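Local atomic coordinates of nodulation fucosyltransferase NodZ (Bradyrhizobium sp., PDB entry 2OCX), a protein that belongs to the NodZ family of nodulation proteins in the GT-B clan, whose members are generally built from two Rossmann-like domains. Residues Val297-Glu302 with Leu311-Asn316; Pro216-Leu221 with Phe236-Ala241. All coordinates share one frame; numbering follows the deposited sequence.

Contact 1 of 2, residues Val297-Glu302 with Leu311-Asn316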
loop_
_atom_site.group_PDB
_atom_site.type_symbol
_atom_site.label_atom_id
_atom_site.label_comp_id
_atom_site.label_asym_id
_atom_site.label_seq_id
_atom_site.Cartn_x
_atom_site.Cartn_y
_atom_site.Cartn_z
ATOM N N VAL A 297 14.321 -1.279 -1.408
ATOM C CA VAL A 297 15.360 -0.271 -1.391
ATOM C C VAL A 297 16.541 -0.657 -0.483
ATOM O O VAL A 297 16.346 -1.247 0.599
ATOM C CB VAL A 297 14.744 1.097 -0.997
ATOM C CG1 VAL A 297 15.765 2.065 -0.654
ATOM C CG2 VAL A 297 13.891 1.596 -2.174
ATOM N N PRO A 298 17.782 -0.392 -0.955
ATOM C CA PRO A 298 18.971 -0.733 -0.149
ATOM C C PRO A 298 19.035 -0.129 1.258
ATOM O O PRO A 298 19.439 -0.817 2.192
ATOM C CB PRO A 298 20.127 -0.234 -1.026
ATOM C CG PRO A 298 19.573 -0.278 -2.409
ATOM C CD PRO A 298 18.164 0.081 -2.302
ATOM N N ARG A 299 18.635 1.135 1.404
ATOM C CA ARG A 299 18.817 1.858 2.649
ATOM C C ARG A 299 17.561 2.640 3.008
ATOM O O ARG A 299 16.950 3.274 2.160
ATOM C CB ARG A 299 20.062 2.759 2.538
ATOM C CG ARG A 299 21.328 1.907 2.396
ATOM C CD ARG A 299 22.621 2.616 2.666
ATOM N NE ARG A 299 22.953 3.525 1.572
ATOM C CZ ARG A 299 24.170 3.996 1.323
ATOM N NH1 ARG A 299 25.204 3.651 2.084
ATOM N NH2 ARG A 299 24.340 4.808 0.296
ATOM N N ILE A 300 17.165 2.537 4.270
ATOM C CA ILE A 300 15.972 3.209 4.774
ATOM C C ILE A 300 16.385 4.094 5.920
ATOM O O ILE A 300 17.164 3.686 6.775
ATOM C CB ILE A 300 14.884 2.180 5.247
ATOM C CG1 ILE A 300 14.321 1.400 4.038
ATOM C CG2 ILE A 300 13.769 2.890 5.989
ATOM C CD1 ILE A 300 15.004 -0.005 3.805
ATOM N N ILE A 301 15.871 5.317 5.923
ATOM C CA ILE A 301 16.097 6.238 7.039
ATOM C C ILE A 301 14.797 6.699 7.649
ATOM O O ILE A 301 13.851 7.074 6.952
ATOM C CB ILE A 301 16.981 7.407 6.626
ATOM C CG1 ILE A 301 18.431 6.897 6.533
ATOM C CG2 ILE A 301 16.878 8.546 7.634
ATOM C CD1 ILE A 301 19.374 7.796 5.769
ATOM N N GLU A 302 14.730 6.611 8.978
ATOM C CA GLU A 302 13.504 6.970 9.672
ATOM C C GLU A 302 13.772 7.428 11.070
ATOM O O GLU A 302 14.839 7.165 11.608
ATOM C CB GLU A 302 12.523 5.813 9.666
ATOM C CG GLU A 302 12.898 4.641 10.544
ATOM C CD GLU A 302 12.246 3.322 10.091
ATOM O OE1 GLU A 302 12.161 3.067 8.893
ATOM O OE2 GLU A 302 11.814 2.550 10.940
ATOM N N LEU A 311 17.286 9.725 14.513
ATOM C CA LEU A 311 17.288 9.056 13.227
ATOM C C LEU A 311 17.959 7.713 13.309
ATOM O O LEU A 311 18.948 7.531 14.009
ATOM C CB LEU A 311 18.058 9.877 12.201
ATOM C CG LEU A 311 17.340 11.123 11.707
ATOM C CD1 LEU A 311 18.348 12.137 11.138
ATOM C CD2 LEU A 311 16.284 10.710 10.687
ATOM N N THR A 312 17.430 6.771 12.556
ATOM C CA THR A 312 18.081 5.495 12.450
ATOM C C THR A 312 18.144 5.078 11.000
ATOM O O THR A 312 17.367 5.537 10.164
ATOM C CB THR A 312 17.420 4.427 13.351
ATOM O OG1 THR A 312 18.347 3.350 13.541
ATOM C CG2 THR A 312 16.102 3.906 12.763
HETATM N N MSE A 313 19.107 4.230 10.703
HETATM C CA MSE A 313 19.263 3.726 9.364
HETATM C C MSE A 313 19.203 2.204 9.354
HETATM O O MSE A 313 19.757 1.537 10.235
HETATM C CB MSE A 313 20.562 4.198 8.765
HETATM C CG MSE A 313 20.865 3.508 7.466
HETATM SE SE MSE A 313 21.821 4.702 6.395
HETATM C CE MSE A 313 23.665 4.398 7.132
ATOM N N ILE A 314 18.515 1.679 8.345
ATOM C CA ILE A 314 18.339 0.249 8.175
ATOM C C ILE A 314 18.807 -0.174 6.776
ATOM O O ILE A 314 18.298 0.318 5.755
ATOM C CB ILE A 314 16.853 -0.159 8.376
ATOM C CG1 ILE A 314 16.366 0.260 9.773
ATOM C CG2 ILE A 314 16.654 -1.679 8.154
ATOM C CD1 ILE A 314 14.860 0.473 9.862
ATOM N N ASP A 315 19.790 -1.055 6.760
ATOM C CA ASP A 315 20.197 -1.723 5.554
ATOM C C ASP A 315 19.330 -2.942 5.320
ATOM O O ASP A 315 18.939 -3.621 6.256
ATOM C CB ASP A 315 21.668 -2.110 5.637
ATOM C CG ASP A 315 22.570 -0.913 5.769
ATOM O OD1 ASP A 315 22.659 -0.134 4.809
ATOM O OD2 ASP A 315 23.226 -0.663 6.794
ATOM N N ASN A 316 19.024 -3.197 4.058
ATOM C CA ASN A 316 18.074 -4.223 3.669
ATOM C C ASN A 316 18.767 -5.561 3.489
ATOM O O ASN A 316 19.484 -5.757 2.519
ATOM C CB ASN A 316 17.440 -3.826 2.346
ATOM C CG ASN A 316 16.168 -4.558 2.071
ATOM O OD1 ASN A 316 15.874 -5.561 2.696
ATOM N ND2 ASN A 316 15.397 -4.059 1.126
#

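Contact 2 of 2, residues Pro216-Leu221 with Phe236-Ala241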
loop_
_atom_site.group_PDB
_atom_site.type_symbol
_atom_site.label_atom_id
_atom_site.label_comp_id
_atom_site.label_asym_id
_atom_site.label_seq_id
_atom_site.Cartn_x
_atom_site.Cartn_y
_atom_site.Cartn_z
ATOM N N PRO A 216 25.680 10.581 -9.292
ATOM C CA PRO A 216 25.252 11.875 -8.774
ATOM C C PRO A 216 23.874 11.830 -8.145
ATOM O O PRO A 216 22.964 11.253 -8.681
ATOM C CB PRO A 216 25.287 12.786 -10.006
ATOM C CG PRO A 216 26.308 12.117 -10.933
ATOM C CD PRO A 216 26.058 10.657 -10.722
ATOM N N VAL A 217 23.750 12.484 -7.003
ATOM C CA VAL A 217 22.602 12.365 -6.121
ATOM C C VAL A 217 21.560 13.405 -6.484
ATOM O O VAL A 217 21.891 14.582 -6.753
ATOM C CB VAL A 217 23.048 12.566 -4.633
ATOM C CG1 VAL A 217 21.854 12.738 -3.675
ATOM C CG2 VAL A 217 23.942 11.396 -4.200
ATOM N N LYS A 218 20.306 12.955 -6.478
ATOM C CA LYS A 218 19.139 13.834 -6.502
ATOM C C LYS A 218 18.170 13.464 -5.373
ATOM O O LYS A 218 18.231 12.388 -4.820
ATOM C CB LYS A 218 18.432 13.745 -7.857
ATOM C CG LYS A 218 18.921 14.743 -8.952
ATOM C CD LYS A 218 19.840 14.183 -10.006
ATOM C CE LYS A 218 20.292 15.274 -11.071
ATOM N NZ LYS A 218 21.667 16.004 -10.908
ATOM N N VAL A 219 17.262 14.374 -5.041
ATOM C CA VAL A 219 16.264 14.122 -4.015
ATOM C C VAL A 219 14.873 14.107 -4.612
ATOM O O VAL A 219 14.416 15.092 -5.181
ATOM C CB VAL A 219 16.358 15.155 -2.915
ATOM C CG1 VAL A 219 15.290 14.935 -1.879
ATOM C CG2 VAL A 219 17.717 15.042 -2.299
ATOM N N PHE A 220 14.200 12.966 -4.440
ATOM C CA PHE A 220 12.845 12.774 -4.958
ATOM C C PHE A 220 11.836 12.881 -3.821
ATOM O O PHE A 220 11.738 11.989 -2.987
ATOM C CB PHE A 220 12.761 11.426 -5.662
ATOM C CG PHE A 220 11.366 11.018 -6.074
ATOM C CD1 PHE A 220 10.607 11.825 -6.892
ATOM C CD2 PHE A 220 10.851 9.771 -5.702
ATOM C CE1 PHE A 220 9.350 11.445 -7.283
ATOM C CE2 PHE A 220 9.587 9.369 -6.103
ATOM C CZ PHE A 220 8.830 10.197 -6.890
ATOM N N LEU A 221 11.083 13.974 -3.808
ATOM C CA LEU A 221 10.151 14.265 -2.727
ATOM C C LEU A 221 8.742 13.884 -3.130
ATOM O O LEU A 221 8.262 14.282 -4.182
ATOM C CB LEU A 221 10.201 15.754 -2.399
ATOM C CG LEU A 221 9.285 16.249 -1.275
ATOM C CD1 LEU A 221 9.575 15.579 0.072
ATOM C CD2 LEU A 221 9.412 17.733 -1.122
ATOM N N PHE A 236 17.541 22.426 -0.340
ATOM C CA PHE A 236 18.462 21.447 -0.878
ATOM C C PHE A 236 18.501 21.558 -2.382
ATOM O O PHE A 236 17.543 21.969 -3.001
ATOM C CB PHE A 236 18.069 20.027 -0.471
ATOM C CG PHE A 236 18.021 19.811 1.005
ATOM C CD1 PHE A 236 16.872 20.052 1.717
ATOM C CD2 PHE A 236 19.129 19.356 1.676
ATOM C CE1 PHE A 236 16.842 19.842 3.067
ATOM C CE2 PHE A 236 19.096 19.148 3.023
ATOM C CZ PHE A 236 17.960 19.386 3.720
ATOM N N PRO A 237 19.624 21.181 -2.967
ATOM C CA PRO A 237 19.734 21.153 -4.415
ATOM C C PRO A 237 19.126 19.891 -5.013
ATOM O O PRO A 237 19.014 18.876 -4.342
ATOM C CB PRO A 237 21.236 21.200 -4.639
ATOM C CG PRO A 237 21.796 20.569 -3.473
ATOM C CD PRO A 237 20.884 20.790 -2.324
ATOM N N ASP A 238 18.726 19.975 -6.269
ATOM C CA ASP A 238 18.381 18.796 -7.034
ATOM C C ASP A 238 17.167 18.081 -6.458
ATOM O O ASP A 238 17.078 16.870 -6.495
ATOM C CB ASP A 238 19.572 17.848 -7.113
ATOM C CG ASP A 238 20.819 18.517 -7.654
ATOM O OD1 ASP A 238 20.727 19.227 -8.666
ATOM O OD2 ASP A 238 21.929 18.382 -7.125
ATOM N N VAL A 239 16.237 18.854 -5.930
ATOM C CA VAL A 239 14.973 18.301 -5.439
ATOM C C VAL A 239 13.973 18.293 -6.599
ATOM O O VAL A 239 13.866 19.257 -7.318
ATOM C CB VAL A 239 14.395 19.092 -4.257
ATOM C CG1 VAL A 239 13.002 18.565 -3.907
ATOM C CG2 VAL A 239 15.345 19.006 -3.058
ATOM N N PHE A 240 13.275 17.183 -6.778
ATOM C CA PHE A 240 12.222 17.090 -7.794
ATOM C C PHE A 240 11.080 16.235 -7.265
ATOM O O PHE A 240 11.241 15.426 -6.348
ATOM C CB PHE A 240 12.764 16.537 -9.129
ATOM C CG PHE A 240 13.066 15.063 -9.094
ATOM C CD1 PHE A 240 14.234 14.602 -8.544
ATOM C CD2 PHE A 240 12.159 14.149 -9.562
ATOM C CE1 PHE A 240 14.505 13.271 -8.467
ATOM C CE2 PHE A 240 12.430 12.810 -9.496
ATOM C CZ PHE A 240 13.612 12.367 -8.949
ATOM N N ALA A 241 9.918 16.450 -7.855
ATOM C CA ALA A 241 8.685 15.796 -7.492
ATOM C C ALA A 241 7.909 15.578 -8.785
ATOM O O ALA A 241 8.046 16.378 -9.713
ATOM C CB ALA A 241 7.879 16.714 -6.568
HETATM O O HOH W 1 22.153 16.775 -5.247
#

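Contact 1 of 2, residues Val297-Glu302 with Leu311-Asn316
Ile300 and Ile314 form a hydrogen-bonded pair in an antiparallel ladder whose short strands run at 161° to each other, and Glu302 and Thr312 form a second such pair, in which Thr312 N reaches Glu302 O at 2.8 Å. Past the strands, Asn316 N still bonds Pro298 O. The Asn316 side chain adds a bond beyond the ladder: with CG anti to the backbone N (chi1 -162°), ND2 turns to Val297 O at 3.0 Å, arriving from above that carbonyl's plane. ND2 is thus held by Leu295 O in the last turn of helix 291-296 and by Val297 O just after it.

This beta hairpin closes one edge of the second Rossmann-like sheet: strand 299-303 runs parallel to strand 279-283, whereas 311-315 returns antiparallel as the outermost strand. On the face turned to helix 192-209, Ile301 packs against Leu311, CG2 of Ile301 meeting Leu311 CD2 at 3.8 Å. Its contact with the selenomethionine Met313, CD1 of Ile301 4.0 Å from SE, is tentative, since it holds for one of two deposited conformers. Further along this face Arg299 and Asp315 lie alongside each other, but the touch is made by the stem, Arg299 CG being 3.4 Å from Asp315 OD1. The guanidinium carries on to Ser212 O and the ring of Tyr213, leaving Arg299 NE 4.9 Å from Asp315 OD1, too far for a salt bridge. On the other face Glu302 CG sits between the backbone N and carbonyl carbon (chi1 71°), close to Thr312 CG2, and the extended chain lays the carboxylate with one face over Ile314 CD1, 3.9 Å from Glu302 CD.

Contact 2 of 2, residues Pro216-Leu221 with Phe236-Ala241
Phe240 places CG between its backbone N and carbonyl carbon (chi1 73°), while Phe220 holds CG anti to its own N (chi1 172°); from the same face of the sheet, these rotations swing the Phe240 ring against CA, CB and CD1 of Phe220. The strands are the parallel pair of a beta-alpha-beta unit, joined through helix 226-235, with 239-240 outermost in the Rossmann-like sheet. The ring planes are nearly parallel, 27° apart, yet slid so far that they hardly overlap, with centroids 5.2 Å apart. Over one face of the Phe240 ring lies Phe220 CA, in a CH-pi contact 4.2 Å from the ring centroid. His165 stacks on Phe240 as well, and Phe166 meets Phe220 edge-to-face.

Between the strands, Val219 N bonds Asp238 O, Val219 O accepts Phe240 N at 2.9 Å, and Leu221 N follows to Phe240 O. Val219 and Val239 pair on the other face, CB to CG2. At the start of the pairing the Lys218 and Asp238 side chains cross, CG of Lys218 3.7 Å from CB of Asp238, but Lys218 NZ stays 4.0 Å from Asp238 OD1, beyond a salt bridge. Asp238 OD2 instead accepts a bond from a water that also donates to Val217 O, at 2.7 Å.

Contacts 1 and 2 finish opposite edges of one six-stranded sheet, their centres about 18 Å apart and with no touch between them. Each is partly buried, pairing an inner strand with an outermost one. The direction goes with the connection: a hairpin with a seven-residue link in contact 1, antiparallel, and a helical crossover in contact 2, parallel. Their chemistry diverges too, mainly aliphatic in the first, with aromatic rings on one face and aliphatic pairs on the other in the second, although each has an acid and a base near each other without a salt bridge. Helix 192-209 packs on Ile301 and Leu311; contact 2 has His165 and Phe166 beside its rings and helix 226-235 against Leu221 and Val239.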